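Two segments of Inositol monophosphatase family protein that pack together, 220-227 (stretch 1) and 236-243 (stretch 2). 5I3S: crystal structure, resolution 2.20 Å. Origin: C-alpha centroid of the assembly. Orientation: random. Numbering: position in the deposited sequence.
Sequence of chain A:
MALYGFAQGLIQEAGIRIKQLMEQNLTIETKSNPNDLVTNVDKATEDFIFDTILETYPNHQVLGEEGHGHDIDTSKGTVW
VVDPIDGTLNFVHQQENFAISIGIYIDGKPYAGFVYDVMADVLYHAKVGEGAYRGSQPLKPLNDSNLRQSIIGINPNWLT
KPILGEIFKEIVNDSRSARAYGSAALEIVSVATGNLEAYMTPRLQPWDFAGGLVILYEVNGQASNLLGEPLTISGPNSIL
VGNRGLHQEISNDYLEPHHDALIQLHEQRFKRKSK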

# COMPACT_ATOMS: atom_id res chain seq x y z
N ASN A 220 17.67 -13.73 -5.61
CA ASN A 220 18.36 -14.19 -4.37
C ASN A 220 17.67 -13.90 -3.08
O ASN A 220 18.36 -13.85 -2.05
N GLY A 221 16.34 -13.77 -3.10
CA GLY A 221 15.60 -13.61 -1.84
C GLY A 221 15.41 -14.95 -1.17
O GLY A 221 15.72 -15.98 -1.79
N GLN A 222 14.94 -14.97 0.09
CA GLN A 222 14.48 -16.22 0.67
C GLN A 222 13.08 -16.27 1.25
O GLN A 222 12.51 -15.28 1.70
N ALA A 223 12.56 -17.49 1.24
CA ALA A 223 11.21 -17.76 1.60
C ALA A 223 11.19 -18.97 2.48
O ALA A 223 11.86 -19.92 2.21
N SER A 224 10.39 -18.88 3.53
CA SER A 224 10.05 -19.96 4.37
C SER A 224 8.65 -19.68 4.92
O SER A 224 8.04 -18.68 4.59
N ASN A 225 8.16 -20.58 5.77
CA ASN A 225 7.01 -20.31 6.59
C ASN A 225 7.55 -19.72 7.88
O ASN A 225 8.77 -19.43 7.97
N LEU A 226 6.64 -19.49 8.85
CA LEU A 226 7.02 -18.84 10.10
C LEU A 226 7.88 -19.70 11.02
O LEU A 226 8.50 -19.16 11.95
N LEU A 227 7.92 -21.02 10.76
CA LEU A 227 8.77 -21.95 11.50
C LEU A 227 10.11 -22.18 10.77
O LEU A 227 10.84 -23.08 11.16
N PRO A 236 -1.52 -25.01 1.76
CA PRO A 236 -1.42 -23.66 2.30
C PRO A 236 -0.32 -23.58 3.39
O PRO A 236 0.06 -24.61 3.94
N ASN A 237 0.17 -22.37 3.67
CA ASN A 237 1.16 -22.18 4.71
C ASN A 237 1.22 -20.73 5.23
O ASN A 237 0.70 -19.80 4.59
N SER A 238 1.89 -20.54 6.37
CA SER A 238 2.34 -19.22 6.75
C SER A 238 3.52 -18.84 5.84
O SER A 238 4.03 -19.69 5.02
N ILE A 239 3.96 -17.60 5.93
CA ILE A 239 4.84 -17.00 4.91
C ILE A 239 5.72 -15.95 5.57
O ILE A 239 5.21 -15.06 6.26
N LEU A 240 7.02 -16.08 5.38
CA LEU A 240 8.01 -15.01 5.63
C LEU A 240 8.97 -14.96 4.44
O LEU A 240 9.57 -15.97 4.10
N VAL A 241 9.07 -13.81 3.79
CA VAL A 241 9.94 -13.60 2.64
C VAL A 241 10.69 -12.30 2.82
O VAL A 241 10.20 -11.35 3.49
N GLY A 242 11.88 -12.27 2.27
CA GLY A 242 12.74 -11.13 2.47
C GLY A 242 14.08 -11.28 1.78
O GLY A 242 14.38 -12.32 1.19
N ASN A 243 14.89 -10.25 1.88
CA ASN A 243 16.31 -10.38 1.58
C ASN A 243 16.92 -11.33 2.62
O ASN A 243 16.40 -11.48 3.72

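Pro236 stays clear of the other stretch, so the contact begins at Asn237, whose CA-to-CB bond points toward stretch 1. With chi1 off-well at -137°, its OD1 accepts a hydrogen bond from Asn225 ND2 at 3.1 Å; the same OD1 takes a weak bond from Ser238 N at 3.0 Å. Ser238, a p rotamer also pointing toward stretch 1, does the work of a backbone partner where the regular pairing has ended: its OG accepts a hydrogen bond from Leu226 N at 2.8 Å and lies 3.4 Å from Asn225 CB. Asn225, itself p, uses OD1 to hold Leu227 N at 2.9 Å, so one amide serves both the link across to Asn237 and its own loop.

Ile239 (m, m) points away and leaves the contact largely to its backbone. Leu240 (t, p) shares a sheet face with Ser224 and Gln222; its CB meets Leu226 CD2 at 4.3 Å and Ser224 OG at 4.2 Å. Ser224, a p rotamer, donates that hydroxyl's proton to Asn225 O, the next residue, at 2.6 Å. On the other face, Val241 (m) sets CG1 against Ala223 CB at 3.7 Å, a small apolar match across a non-hydrogen-bonded pair. Gly242 brings only backbone, pairing with Gln222; the CA-to-CB bond of Asn243 (p) points away, and its side chain caps a backbone N of the helix that follows.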

# COMPACT_ATOMS: atom_id res chain seq x y z
CB ASN A 220 19.82 -13.66 -4.28
CG ASN A 220 20.82 -14.68 -4.72
OD1 ASN A 220 21.34 -14.61 -5.83
ND2 ASN A 220 21.07 -15.66 -3.85
CB GLN A 222 15.46 -16.82 1.65
CG GLN A 222 16.17 -15.88 2.57
CD GLN A 222 17.09 -16.65 3.53
OE1 GLN A 222 17.90 -16.07 4.28
NE2 GLN A 222 16.95 -17.97 3.51
CB ALA A 223 10.36 -17.99 0.38
CB SER A 224 11.03 -20.03 5.54
OG SER A 224 10.84 -18.92 6.41
CB ASN A 225 6.15 -21.57 6.77
CG ASN A 225 6.72 -22.58 7.74
OD1 ASN A 225 7.80 -22.46 8.28
ND2 ASN A 225 5.95 -23.59 7.96
CB LEU A 226 5.81 -18.32 10.84
CG LEU A 226 5.02 -17.18 10.13
CD1 LEU A 226 3.74 -16.90 10.89
CD2 LEU A 226 5.80 -15.89 9.93
CB LEU A 227 8.06 -23.28 11.65
CG LEU A 227 6.68 -23.16 12.26
CD1 LEU A 227 5.96 -24.51 12.33
CD2 LEU A 227 6.81 -22.53 13.64
CB PRO A 236 -2.81 -23.42 2.91
CG PRO A 236 -3.33 -24.82 3.23
CD PRO A 236 -2.82 -25.65 2.08
CB ASN A 237 2.54 -22.56 4.16
CG ASN A 237 3.37 -23.37 5.14
OD1 ASN A 237 3.36 -23.14 6.38
ND2 ASN A 237 4.09 -24.33 4.58
CB SER A 238 2.67 -19.17 8.24
OG SER A 238 3.88 -19.82 8.55
CB ILE A 239 4.03 -16.24 3.81
CG1 ILE A 239 3.07 -17.16 3.09
CG2 ILE A 239 4.96 -15.58 2.76
CD1 ILE A 239 3.72 -18.14 2.12
CB LEU A 240 8.78 -15.29 6.91
CG LEU A 240 9.96 -14.38 7.22
CD1 LEU A 240 9.40 -13.02 7.58
CD2 LEU A 240 10.91 -14.90 8.33
CB VAL A 241 9.21 -13.58 1.29
CG1 VAL A 241 8.47 -14.90 1.07
CG2 VAL A 241 8.26 -12.43 1.14
CB ASN A 243 17.00 -9.00 1.48
CG ASN A 243 17.17 -8.25 2.81
OD1 ASN A 243 17.92 -8.66 3.71
ND2 ASN A 243 16.58 -7.07 2.88